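Local coordinates for protein L-fuculose phosphate aldolase (Streptococcus pneumoniae, PDB 4C24) that belongs to the zinc-binding class II aldolase family, with an AraD-like fold of a central mixed sheet flanked by helices, and assembles from four chains, at residues T105-A108 with P113-A116; I121-K126 with A172-E177; V143-A148 with R153-A158. One frame throughout, in Å; residues are numbered along the deposited sequence. Where two conformers were deposited one is given.

Contact 1: T105-A108 with P113-A116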
# COMPACT_ATOMS: atom_id res chain seq x y z
N THR A 105 2.74 12.60 8.80
CA THR A 105 1.83 13.72 8.63
C THR A 105 0.56 13.50 9.44
O THR A 105 0.03 14.47 9.96
CB THR A 105 1.53 13.93 7.15
OG1 THR A 105 2.76 14.21 6.50
CG2 THR A 105 0.57 15.10 6.94
N VAL A 106 0.11 12.25 9.55
CA VAL A 106 -0.99 11.92 10.51
C VAL A 106 -0.67 12.46 11.90
O VAL A 106 -1.49 13.19 12.52
CB VAL A 106 -1.25 10.42 10.56
CG1 VAL A 106 -2.17 10.06 11.74
CG2 VAL A 106 -1.85 10.00 9.24
N LEU A 107 0.50 12.10 12.40
CA LEU A 107 0.91 12.61 13.71
C LEU A 107 0.95 14.13 13.72
O LEU A 107 0.50 14.77 14.65
CB LEU A 107 2.24 12.01 14.13
CG LEU A 107 2.14 10.53 14.46
CD1 LEU A 107 3.53 10.00 14.79
CD2 LEU A 107 1.22 10.29 15.70
N ALA A 108 1.46 14.75 12.66
CA ALA A 108 1.51 16.19 12.56
C ALA A 108 0.13 16.83 12.60
O ALA A 108 -0.03 17.94 13.11
CB ALA A 108 2.20 16.55 11.24
N PRO A 113 3.50 14.11 19.12
CA PRO A 113 4.88 13.74 18.90
C PRO A 113 5.06 12.24 18.66
O PRO A 113 4.17 11.43 18.91
CB PRO A 113 5.57 14.17 20.18
CG PRO A 113 4.49 14.02 21.25
CD PRO A 113 3.20 14.35 20.56
N LEU A 114 6.23 11.88 18.13
CA LEU A 114 6.54 10.48 17.92
C LEU A 114 7.57 9.97 18.92
O LEU A 114 8.72 10.41 18.90
CB LEU A 114 7.11 10.32 16.50
CG LEU A 114 7.65 8.94 16.08
CD1 LEU A 114 6.60 7.85 16.17
CD2 LEU A 114 8.16 9.04 14.65
N PRO A 115 7.16 9.03 19.80
CA PRO A 115 8.09 8.49 20.78
C PRO A 115 8.80 7.24 20.30
O PRO A 115 8.53 6.78 19.19
CB PRO A 115 7.17 8.15 21.96
CG PRO A 115 5.91 7.73 21.28
CD PRO A 115 5.81 8.46 19.95
N ALA A 116 9.67 6.69 21.15
CA ALA A 116 10.49 5.53 20.84
C ALA A 116 9.76 4.19 21.00
O ALA A 116 10.23 3.31 21.74
CB ALA A 116 11.74 5.54 21.68

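Contact 2: I121-K126 with A172-E177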
# COMPACT_ATOMS: atom_id res chain seq x y z
N ILE A 121 14.01 4.99 15.68
CA ILE A 121 13.81 6.42 15.73
C ILE A 121 15.11 7.12 16.14
O ILE A 121 15.24 8.30 15.94
CB ILE A 121 12.61 6.82 16.63
CG1 ILE A 121 12.13 8.23 16.27
CG2 ILE A 121 12.90 6.63 18.13
CD1 ILE A 121 11.85 8.42 14.79
N ALA A 122 16.03 6.39 16.77
CA ALA A 122 17.33 6.96 17.15
C ALA A 122 18.14 7.58 15.99
O ALA A 122 19.05 8.37 16.23
CB ALA A 122 18.18 5.95 17.89
N VAL A 123 17.77 7.28 14.76
CA VAL A 123 18.36 8.05 13.65
C VAL A 123 18.03 9.54 13.72
O VAL A 123 18.76 10.38 13.22
CB VAL A 123 18.00 7.49 12.26
CG1 VAL A 123 18.48 6.05 12.12
CG2 VAL A 123 16.51 7.64 11.96
N ALA A 124 16.90 9.89 14.36
CA ALA A 124 16.53 11.27 14.53
C ALA A 124 16.72 11.78 15.96
O ALA A 124 17.03 12.94 16.15
CB ALA A 124 15.10 11.46 14.07
N GLY A 125 16.54 10.91 16.95
CA GLY A 125 16.65 11.29 18.37
C GLY A 125 15.79 10.37 19.21
O GLY A 125 15.30 9.36 18.73
N LYS A 126 15.62 10.68 20.50
CA LYS A 126 14.78 9.78 21.33
C LYS A 126 13.30 9.87 20.98
O LYS A 126 12.52 8.96 21.29
CB LYS A 126 15.01 10.01 22.83
CG LYS A 126 14.51 11.34 23.34
CD LYS A 126 14.58 11.44 24.86
CE LYS A 126 13.92 12.73 25.29
NZ LYS A 126 14.13 12.92 26.77
N ALA A 172 19.92 12.03 4.99
CA ALA A 172 18.64 12.75 5.16
C ALA A 172 17.47 11.91 4.64
O ALA A 172 16.42 11.81 5.28
CB ALA A 172 18.66 14.12 4.49
N PHE A 173 17.64 11.29 3.47
CA PHE A 173 16.61 10.44 2.90
C PHE A 173 16.33 9.26 3.84
O PHE A 173 15.16 8.91 4.07
CB PHE A 173 17.05 9.95 1.49
CG PHE A 173 16.07 9.03 0.84
CD1 PHE A 173 16.13 7.66 1.08
CD2 PHE A 173 15.04 9.52 0.03
CE1 PHE A 173 15.20 6.80 0.52
CE2 PHE A 173 14.10 8.66 -0.53
CZ PHE A 173 14.19 7.30 -0.29
N ASN A 174 17.38 8.67 4.41
CA ASN A 174 17.23 7.52 5.30
C ASN A 174 16.45 7.91 6.53
O ASN A 174 15.64 7.14 7.02
CB ASN A 174 18.58 6.97 5.73
CG ASN A 174 18.44 5.75 6.63
OD1 ASN A 174 18.01 4.69 6.19
ND2 ASN A 174 18.76 5.92 7.91
N ILE A 175 16.72 9.12 7.02
CA ILE A 175 15.95 9.63 8.19
C ILE A 175 14.47 9.79 7.85
O ILE A 175 13.60 9.38 8.63
CB ILE A 175 16.54 10.93 8.75
CG1 ILE A 175 17.94 10.64 9.31
CG2 ILE A 175 15.61 11.53 9.84
CD1 ILE A 175 18.74 11.85 9.71
N VAL A 176 14.15 10.35 6.69
CA VAL A 176 12.76 10.51 6.30
C VAL A 176 12.10 9.13 6.24
O VAL A 176 11.02 8.89 6.78
CB VAL A 176 12.56 11.25 4.95
CG1 VAL A 176 11.10 11.18 4.51
CG2 VAL A 176 13.00 12.71 5.06
N GLU A 177 12.76 8.20 5.58
CA GLU A 177 12.23 6.87 5.46
C GLU A 177 11.99 6.21 6.80
O GLU A 177 10.94 5.61 7.01
CB GLU A 177 13.18 6.03 4.62
CG GLU A 177 12.66 4.68 4.21
CD GLU A 177 13.62 4.04 3.24
OE1 GLU A 177 14.67 3.56 3.69
OE2 GLU A 177 13.31 4.04 2.03

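Contact 3: V143-A148 with R153-A158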
# COMPACT_ATOMS: atom_id res chain seq x y z
N VAL A 143 10.98 29.44 11.66
CA VAL A 143 11.43 29.56 13.04
C VAL A 143 10.87 28.42 13.94
O VAL A 143 11.61 27.83 14.71
CB VAL A 143 11.07 30.95 13.61
CG1 VAL A 143 11.25 31.01 15.13
CG2 VAL A 143 11.88 32.03 12.91
N ASN A 144 9.59 28.11 13.78
CA ASN A 144 8.94 27.06 14.57
C ASN A 144 9.62 25.71 14.35
O ASN A 144 9.87 24.96 15.27
CB ASN A 144 7.45 26.97 14.26
CG ASN A 144 6.67 28.19 14.73
OD1 ASN A 144 7.21 29.10 15.39
ND2 ASN A 144 5.39 28.22 14.36
N ALA A 145 9.98 25.43 13.08
CA ALA A 145 10.65 24.20 12.74
C ALA A 145 12.08 24.14 13.29
O ALA A 145 12.50 23.10 13.77
CB ALA A 145 10.67 24.03 11.21
N ALA A 146 12.81 25.25 13.18
CA ALA A 146 14.16 25.32 13.75
C ALA A 146 14.12 25.00 15.23
O ALA A 146 14.86 24.16 15.69
CB ALA A 146 14.78 26.69 13.51
N LYS A 147 13.23 25.65 15.95
CA LYS A 147 13.17 25.47 17.39
C LYS A 147 12.80 24.04 17.79
O LYS A 147 13.45 23.43 18.64
CB LYS A 147 12.18 26.46 17.96
CG LYS A 147 12.68 27.89 17.88
CD LYS A 147 11.70 28.88 18.43
CE LYS A 147 11.90 29.03 19.93
NZ LYS A 147 10.93 30.05 20.39
N ALA A 148 11.76 23.49 17.14
CA ALA A 148 11.30 22.15 17.49
C ALA A 148 12.20 21.02 16.97
O ALA A 148 12.03 19.87 17.37
CB ALA A 148 9.87 21.95 17.03
N ARG A 153 17.24 15.36 14.53
CA ARG A 153 17.46 15.39 13.09
C ARG A 153 16.17 15.30 12.28
O ARG A 153 16.19 15.20 11.05
CB ARG A 153 18.44 14.28 12.68
CG ARG A 153 19.88 14.61 13.03
CD ARG A 153 20.86 13.65 12.39
NE ARG A 153 22.08 14.37 12.02
CZ ARG A 153 23.06 13.85 11.29
NH1 ARG A 153 22.99 12.60 10.85
NH2 ARG A 153 24.12 14.60 11.00
N ALA A 154 15.01 15.35 12.95
CA ALA A 154 13.75 15.44 12.25
C ALA A 154 12.76 16.17 13.13
O ALA A 154 12.95 16.21 14.34
CB ALA A 154 13.22 14.07 11.89
N VAL A 155 11.74 16.71 12.49
CA VAL A 155 10.66 17.41 13.20
C VAL A 155 9.38 17.29 12.39
O VAL A 155 9.41 17.29 11.16
CB VAL A 155 11.02 18.90 13.47
CG1 VAL A 155 11.13 19.71 12.20
CG2 VAL A 155 10.00 19.56 14.38
N LEU A 156 8.24 17.11 13.06
CA LEU A 156 6.96 17.17 12.40
C LEU A 156 6.44 18.62 12.32
O LEU A 156 6.58 19.41 13.26
CB LEU A 156 5.94 16.26 13.13
CG LEU A 156 6.36 14.82 13.42
CD1 LEU A 156 5.27 14.07 14.16
CD2 LEU A 156 6.75 14.13 12.11
N LEU A 157 5.85 18.96 11.19
CA LEU A 157 5.31 20.28 10.96
C LEU A 157 3.80 20.16 11.04
O LEU A 157 3.17 19.44 10.26
CB LEU A 157 5.71 20.77 9.56
CG LEU A 157 7.21 20.74 9.31
CD1 LEU A 157 7.47 21.13 7.85
CD2 LEU A 157 8.01 21.59 10.30
N ALA A 158 3.23 20.85 12.03
CA ALA A 158 1.83 20.70 12.33
C ALA A 158 0.91 20.84 11.10
O ALA A 158 1.00 21.82 10.36
CB ALA A 158 1.44 21.71 13.39
O HOH W 1 11.92 17.10 16.71

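Contact 1: T105-A108 with P113-A116
Leu-107 and Leu-114 meet at about a right angle, with one methyl of the first lodged against the stem and one branch of the second. The CD1 methyl of Leu-107 lies 4.0 Å from CB of Leu-114, and the same methyl is again 4.0 Å from CD1 of Leu-114, so a single carbon fills the angle between two carbons of its partner. Leu-107 starts toward the loop from the helix; with CD1 nearly anti to CA (chi2 177°) its side chain is stretched out toward Leu-114. Leu-114 swings CG anti to its own nitrogen (chi1 174°), which sets its CD1 methyl beside CD1 of Leu-107.

The ring of Pro-113 turns away; its backbone is what comes near, with O at 4.4 Å from CD1 of Leu-107. A proline suits this exposed place, since it stiffens the chain just before the buried leucine. Both leucines also rest on helix 169-192, Leu-107 on Ala-183 and Cys-187, Leu-114 on Tyr-186, while Phe-192 of a second subunit touches Leu-107. The arrangement is a helix followed by a loop that passes across it, the two joined by branched aliphatic side chains over the long helix of an AraD-like aldolase subunit, beside a subunit interface.

Contact 2: I121-K126 with A172-E177
Asn-174 is the first residue of the helical segment to approach Val-123: in one of its two modelled conformers, ND2 lies 4.2 Å from the CG1 methyl of Val-123. This is a loose touch and, given the disorder, a tentative one. An amide fits a partly exposed border, and here the asparagine also packs on Thr-29 of a third subunit.

Ile-175 comes next and carries most of the contact. Its two branches part at CB: CG1 lies anti to the carbonyl carbon (chi1 -64°) and leads CD1 over the backbone of Val-123, 3.8 Å from Val-123 O, while CG2 reaches CB of Ala-124 at 4.3 Å. On the way, CG1 passes CG2 of Val-123 at 4.3 Å. A beta-branched residue is apt because it meets two successive residues of the turn at once, and the small Ala-124 lets the turn come close to the helix. Behind this, Ile-175 also packs on Ala-164 and Ala-166 of strand 161-166.

Val-176 faces away from the turn and also packs on Ala-164, and Glu-177 packs against Lys-27 of the third subunit.

The turn keeps its own shape: Ile-121 O accepts from Ala-124 N at 2.8 Å and from Gly-125 N at 3.1 Å, and Gly-125 has a phi of 153°, at which a side chain would be jammed against the preceding carbonyl. Contact between the segments is dispersive, so its fit rests on shape, while the hydrogen bonds within the turn and the helix keep each surface in form.

Contact 3: V143-A148 with R153-A158
Ala-148 O, near the end of helix 139-149, is gripped by a water and by the guanidinium NH1 of Arg-129. The water donates to Ala-148 O at 2.8 Å and to Ala-154 O at 2.7 Å, so its two hydrogens tie the helix to the start of the strand where the backbones do not bond directly.

Beside this bridge the packing is apolar and tight. Val-155 points toward the helix, and its CG2, anti to the backbone nitrogen, sits 3.6 Å from CB of Ala-148 and equally 3.6 Å from Ala-148 O. The other methyl, CG1, takes the place between nitrogen and carbonyl carbon (chi1 66°) and lies 4.0 Å from Ala-145 O. One turn earlier on the helix, CB of Ala-145 meets CD2 of Leu-157 at 3.7 Å; that leucine leaves the strand obliquely, and only its end bends to the helix. Alanines suit these helix positions because a single methyl lets the axes of helix segment 143-148 and strand 154-157 approach to 8.3 Å, whereas valine and leucine fill the remaining width from the sheet.

Alternation along the strand sends Ala-154 and Leu-156 to the other face, where Ala-154 packs on Ile-175 and Val-179 of helix 169-192. Met-82 of helix 80-89 touches both Ala-145 and Leu-157, and the side chain of Leu-157 is about 6 Å from a bound zinc ion. Helix 139-149 is the connection of a beta-alpha-beta crossover between parallel strands 130-131 and 154-157, and strand 161-166 runs antiparallel on the far side of the latter.

From the N terminus, contact 1 closes first: a short closure in which the loop after helix 103-110 comes to lie against that helix. Contact 2 then opens in the same long loop, in series with contact 1, and closes only on helix 169-192. Contact 3 lies wholly within that span, itself a short closure from helix 139-149 to strand 154-157. No pair crosses. Neighbouring contacts touch directly: Leu-114 CD2 lies 3.8 Å from Ile-121 CD1, Leu-107 packs on Leu-156, and Ala-124 O probably accepts a hydrogen bond from Arg-153 N. Together they tie the loop, strand 154-157 and helices on both sheet faces into one body.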